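Local coordinates for protein alpha-galacturonidase (Bacillus subtilis, PDB 3FEF) that hydrolyses alpha-1,4-linked galacturonides such as di-galacturonate, releasing galacturonate, with the help of NAD(+) and a divalent manganese ion, at residues 71-76 with 130-135; 164-169 with 329-334. All blocks are in the same frame, centred on the assembly; numbering follows the deposited sequence.

How the contacts relate
Along the chain the two contacts follow in series, contact 1 closing before contact 2 opens, so they neither nest nor cross. Contact 1 joins the short helix 69-73 to the late turns of helix 112-136, across a loop of 53 residues, about half of it helical, that includes strand 78-81, all within the Rossmann part, which probably binds NAD(+). Contact 2 starts at strand 164-167, at the edge of the six-stranded parallel sheet of the Rossmann part, and runs on to helix 328-335, a span of 159 residues that ties this part to the C-terminal domain of family 4. The centres of contact 1 and contact 2 lie about 17 Å apart.

Contact 1: residues 71-76 with 130-135; sequences KALSAA and ARAIRD
Leu73 carries its half of this small, wholly apolar contact alone, pushing its forked end against the backbone and side chains of Ala132 and Ile133. Methyl CD1 does most of the touching: it lies 3.4 Å from C of Ala132 and 3.5 Å from CB of Ala132, a close fit for two carbons, and 3.6 Å from N of Ile133, over the peptide that joins the two residues. The second methyl, CD2, turns to the ethyl branch of Ile133, 4.2 Å from its CG1. With CG anti to its own carbonyl carbon (chi1 -63°), Leu73 spreads both methyls toward helix 112-136. Alanine suits position 132 because its single methyl lets the leucine come down onto the main chain, where the CA atoms of Leu73 and Ile133 are 6.8 Å apart.

Behind Leu73 the chain leaves the helix at Ser74 and passes through a type II turn closed by Ala76 N to Leu73 O at 2.8 Å. Lys7 NZ donates hydrogen bonds to the carbonyl oxygens of Ala72 and Ser74, tying this helix end to strand 6-11, and Ala9 of that strand touches the leucine side chain. Helix 112-136 also meets helix 149-159 through Ala130. Such packing of helices on a parallel sheet is characteristic of the Rossmann fold, here the probable NAD(+)-binding part of a family 4 glycosidase.

Contact 2: residues 164-169 with 329-334; sequences KAIGCC and VNIIAA. With MG (magnesium ion), chain G.
The edge of the Rossmann sheet meets the C-terminal domain here, where strand 164-167 runs out toward the metal site and helix 328-335 packs against it. Ile331 is the one residue of 329-334 that reaches across, and it divides its two branches between two partners. Its CG2 meets CD1 of Ile166 tip to tip at 4.1 Å, while its longer arm puts CD1 3.6 Å from SG of Cys168. The division follows from chi1 of -69°, which sets CG1 beside the backbone N and CG2 anti to it. Ile166 has CG1 wedged between its backbone N and carbonyl carbon (chi1 69°), and from there CD1 extends to the helix. Residues 166 and 168 point the same way, as alternate residues of an extended chain do, and both suit the apolar side; a cysteine side chain packs there much as a small apolar one would.

Strand 341-348 lines the same seam, with Met347 on Ile166 and Leu341 and Thr343 on Ile331, and Ile143 of the neighbouring Rossmann strand touches Cys168. One residue on, Cys169 turns its sulfur to the metal. Activity was measured with manganese, although magnesium occupies the site in this crystal. His206 supplies the other protein ligand through NE2. Cys169 SG lies 2.6 Å from the magnesium, and three waters complete the set, of which water 2 is 2.4 Å from the ion.

Contact 1: residues 71-76 with 130-135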
loop_
_atom_site.group_PDB
_atom_site.type_symbol
_atom_site.label_atom_id
_atom_site.label_comp_id
_atom_site.label_asym_id
_atom_site.label_seq_id
_atom_site.Cartn_x
_atom_site.Cartn_y
_atom_site.Cartn_z
ATOM N N LYS A 71 -37.168 1.496 17.880
ATOM C CA LYS A 71 -37.532 0.714 19.048
ATOM C C LYS A 71 -36.782 -0.621 19.084
ATOM O O LYS A 71 -36.338 -1.055 20.132
ATOM C CB LYS A 71 -39.036 0.484 19.066
ATOM C CG LYS A 71 -39.725 0.930 20.361
ATOM C CD LYS A 71 -41.156 1.413 20.081
ATOM C CE LYS A 71 -41.786 0.623 18.932
ATOM N NZ LYS A 71 -43.049 1.245 18.413
ATOM N N ALA A 72 -36.639 -1.264 17.930
ATOM C CA ALA A 72 -35.842 -2.484 17.838
ATOM C C ALA A 72 -34.405 -2.238 18.295
ATOM O O ALA A 72 -33.858 -3.015 19.069
ATOM C CB ALA A 72 -35.859 -3.031 16.423
ATOM N N LEU A 73 -33.824 -1.127 17.851
ATOM C CA LEU A 73 -32.393 -0.887 18.012
ATOM C C LEU A 73 -32.001 -0.371 19.402
ATOM O O LEU A 73 -30.918 -0.668 19.898
ATOM C CB LEU A 73 -31.881 0.063 16.926
ATOM C CG LEU A 73 -31.960 -0.413 15.459
ATOM C CD1 LEU A 73 -31.499 0.680 14.533
ATOM C CD2 LEU A 73 -31.138 -1.681 15.190
ATOM N N SER A 74 -32.874 0.397 20.035
ATOM C CA SER A 74 -32.473 1.065 21.254
ATOM C C SER A 74 -31.968 0.045 22.270
ATOM O O SER A 74 -32.629 -0.955 22.537
ATOM C CB SER A 74 -33.622 1.902 21.828
ATOM O OG SER A 74 -34.519 1.076 22.547
ATOM N N ALA A 75 -30.783 0.301 22.815
ATOM C CA ALA A 75 -30.152 -0.589 23.785
ATOM C C ALA A 75 -29.794 -1.976 23.239
ATOM O O ALA A 75 -29.558 -2.896 24.009
ATOM C CB ALA A 75 -31.031 -0.720 25.032
ATOM N N ALA A 76 -29.772 -2.153 21.927
ATOM C CA ALA A 76 -29.469 -3.474 21.369
ATOM C C ALA A 76 -27.979 -3.820 21.494
ATOM O O ALA A 76 -27.134 -2.964 21.281
ATOM C CB ALA A 76 -29.910 -3.543 19.916
ATOM N N ALA A 130 -28.079 1.336 8.181
ATOM C CA ALA A 130 -26.806 1.797 8.740
ATOM C C ALA A 130 -26.926 3.115 9.510
ATOM O O ALA A 130 -26.227 3.320 10.513
ATOM C CB ALA A 130 -25.719 1.910 7.635
ATOM N N ARG A 131 -27.786 4.021 9.035
ATOM C CA ARG A 131 -27.945 5.310 9.702
ATOM C C ARG A 131 -28.689 5.117 11.012
ATOM O O ARG A 131 -28.420 5.808 11.991
ATOM C CB ARG A 131 -28.644 6.337 8.793
ATOM C CG ARG A 131 -27.729 6.906 7.695
ATOM C CD ARG A 131 -28.365 8.091 6.959
ATOM N NE ARG A 131 -29.458 7.618 6.127
ATOM C CZ ARG A 131 -29.344 7.293 4.838
ATOM N NH1 ARG A 131 -28.171 7.413 4.216
ATOM N NH2 ARG A 131 -30.410 6.854 4.179
ATOM N N ALA A 132 -29.594 4.140 11.038
ATOM C CA ALA A 132 -30.367 3.843 12.253
ATOM C C ALA A 132 -29.500 3.196 13.322
ATOM O O ALA A 132 -29.545 3.569 14.496
ATOM C CB ALA A 132 -31.559 2.942 11.915
ATOM N N ILE A 133 -28.715 2.205 12.913
ATOM C CA ILE A 133 -27.729 1.605 13.805
ATOM C C ILE A 133 -26.779 2.673 14.331
ATOM O O ILE A 133 -26.489 2.724 15.523
ATOM C CB ILE A 133 -26.944 0.513 13.073
ATOM C CG1 ILE A 133 -27.883 -0.640 12.735
ATOM C CG2 ILE A 133 -25.753 0.046 13.906
ATOM C CD1 ILE A 133 -27.313 -1.599 11.741
ATOM N N ARG A 134 -26.287 3.532 13.447
ATOM C CA ARG A 134 -25.447 4.648 13.894
ATOM C C ARG A 134 -26.167 5.513 14.932
ATOM O O ARG A 134 -25.569 5.942 15.913
ATOM C CB ARG A 134 -25.077 5.557 12.726
ATOM C CG ARG A 134 -24.111 6.683 13.128
ATOM C CD ARG A 134 -23.817 7.580 11.953
ATOM N NE ARG A 134 -25.034 8.269 11.539
ATOM C CZ ARG A 134 -25.197 8.872 10.366
ATOM N NH1 ARG A 134 -24.224 8.856 9.469
ATOM N NH2 ARG A 134 -26.342 9.483 10.089
ATOM N N ASP A 135 -27.446 5.779 14.698
ATOM C CA ASP A 135 -28.185 6.689 15.561
ATOM C C ASP A 135 -28.540 6.015 16.887
ATOM O O ASP A 135 -28.365 6.601 17.930
ATOM C CB ASP A 135 -29.452 7.197 14.863
ATOM C CG ASP A 135 -29.151 8.083 13.651
ATOM O OD1 ASP A 135 -28.051 8.668 13.583
ATOM O OD2 ASP A 135 -30.022 8.196 12.758
#

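Contact 2: residues 164-169 with 329-334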
loop_
_atom_site.group_PDB
_atom_site.type_symbol
_atom_site.label_atom_id
_atom_site.label_comp_id
_atom_site.label_asym_id
_atom_site.label_seq_id
_atom_site.Cartn_x
_atom_site.Cartn_y
_atom_site.Cartn_z
ATOM N N LYS A 164 -19.761 -1.869 13.483
ATOM C CA LYS A 164 -19.191 -3.176 13.772
ATOM C C LYS A 164 -20.046 -4.267 13.151
ATOM O O LYS A 164 -20.948 -4.793 13.794
ATOM C CB LYS A 164 -19.098 -3.369 15.275
ATOM C CG LYS A 164 -18.078 -2.454 15.897
ATOM C CD LYS A 164 -18.538 -1.991 17.289
ATOM C CE LYS A 164 -18.058 -2.920 18.365
ATOM N NZ LYS A 164 -18.919 -2.730 19.541
ATOM N N ALA A 165 -19.754 -4.602 11.897
ATOM C CA ALA A 165 -20.593 -5.507 11.135
ATOM C C ALA A 165 -19.852 -6.652 10.458
ATOM O O ALA A 165 -18.776 -6.469 9.862
ATOM C CB ALA A 165 -21.393 -4.722 10.068
ATOM N N ILE A 166 -20.476 -7.825 10.501
ATOM C CA ILE A 166 -20.026 -8.937 9.677
ATOM C C ILE A 166 -21.191 -9.484 8.868
ATOM O O ILE A 166 -22.350 -9.301 9.230
ATOM C CB ILE A 166 -19.461 -10.048 10.518
ATOM C CG1 ILE A 166 -20.582 -10.722 11.321
ATOM C CG2 ILE A 166 -18.407 -9.484 11.489
ATOM C CD1 ILE A 166 -20.055 -11.737 12.333
ATOM N N GLY A 167 -20.867 -10.142 7.765
ATOM C CA GLY A 167 -21.835 -10.907 7.015
ATOM C C GLY A 167 -21.573 -12.390 7.232
ATOM O O GLY A 167 -20.400 -12.828 7.251
ATOM N N CYS A 168 -22.663 -13.158 7.387
ATOM C CA CYS A 168 -22.595 -14.610 7.595
ATOM C C CYS A 168 -23.307 -15.415 6.525
ATOM O O CYS A 168 -24.397 -15.071 6.084
ATOM C CB CYS A 168 -23.194 -15.003 8.950
ATOM S SG CYS A 168 -22.087 -14.630 10.278
ATOM N N CYS A 169 -22.701 -16.535 6.174
ATOM C CA CYS A 169 -23.186 -17.397 5.117
ATOM C C CYS A 169 -22.853 -18.827 5.513
ATOM O O CYS A 169 -21.873 -19.062 6.222
ATOM C CB CYS A 169 -22.492 -17.054 3.804
ATOM S SG CYS A 169 -22.975 -18.131 2.442
ATOM N N VAL A 329 -25.639 -17.902 16.658
ATOM C CA VAL A 329 -25.674 -17.877 18.119
ATOM C C VAL A 329 -24.329 -18.159 18.790
ATOM O O VAL A 329 -24.008 -17.574 19.830
ATOM C CB VAL A 329 -26.733 -18.837 18.623
ATOM C CG1 VAL A 329 -26.644 -18.987 20.146
ATOM C CG2 VAL A 329 -28.110 -18.331 18.182
ATOM N N ASN A 330 -23.558 -19.078 18.217
ATOM C CA ASN A 330 -22.199 -19.306 18.659
ATOM C C ASN A 330 -21.372 -18.026 18.530
ATOM O O ASN A 330 -20.570 -17.701 19.404
ATOM C CB ASN A 330 -21.549 -20.413 17.833
ATOM C CG ASN A 330 -22.084 -21.794 18.186
ATOM O OD1 ASN A 330 -22.697 -21.985 19.237
ATOM N ND2 ASN A 330 -21.845 -22.768 17.310
ATOM N N ILE A 331 -21.590 -17.295 17.439
ATOM C CA ILE A 331 -20.856 -16.081 17.175
ATOM C C ILE A 331 -21.274 -15.018 18.166
ATOM O O ILE A 331 -20.437 -14.276 18.678
ATOM C CB ILE A 331 -21.081 -15.560 15.734
ATOM C CG1 ILE A 331 -20.423 -16.491 14.706
ATOM C CG2 ILE A 331 -20.512 -14.150 15.582
ATOM C CD1 ILE A 331 -20.626 -16.018 13.264
ATOM N N ILE A 332 -22.566 -14.947 18.454
ATOM C CA ILE A 332 -23.042 -13.986 19.447
ATOM C C ILE A 332 -22.427 -14.302 20.821
ATOM O O ILE A 332 -21.910 -13.416 21.513
ATOM C CB ILE A 332 -24.579 -14.000 19.538
ATOM C CG1 ILE A 332 -25.187 -13.461 18.245
ATOM C CG2 ILE A 332 -25.064 -13.221 20.769
ATOM C CD1 ILE A 332 -26.712 -13.742 18.099
ATOM N N ALA A 333 -22.472 -15.568 21.223
ATOM C CA ALA A 333 -21.841 -15.955 22.494
ATOM C C ALA A 333 -20.359 -15.540 22.538
ATOM O O ALA A 333 -19.870 -15.053 23.553
ATOM C CB ALA A 333 -21.982 -17.452 22.743
ATOM N N ALA A 334 -19.645 -15.737 21.433
ATOM C CA ALA A 334 -18.221 -15.403 21.415
ATOM C C ALA A 334 -18.074 -13.885 21.549
ATOM O O ALA A 334 -17.178 -13.386 22.225
ATOM C CB ALA A 334 -17.575 -15.893 20.133
HETATM MG MG MG G . -25.195 -17.787 1.187
HETATM O O HOH W 1 -26.246 -19.862 0.934
HETATM O O HOH W 2 -26.048 -18.293 3.343
HETATM O O HOH W 3 -24.967 -15.480 1.505
#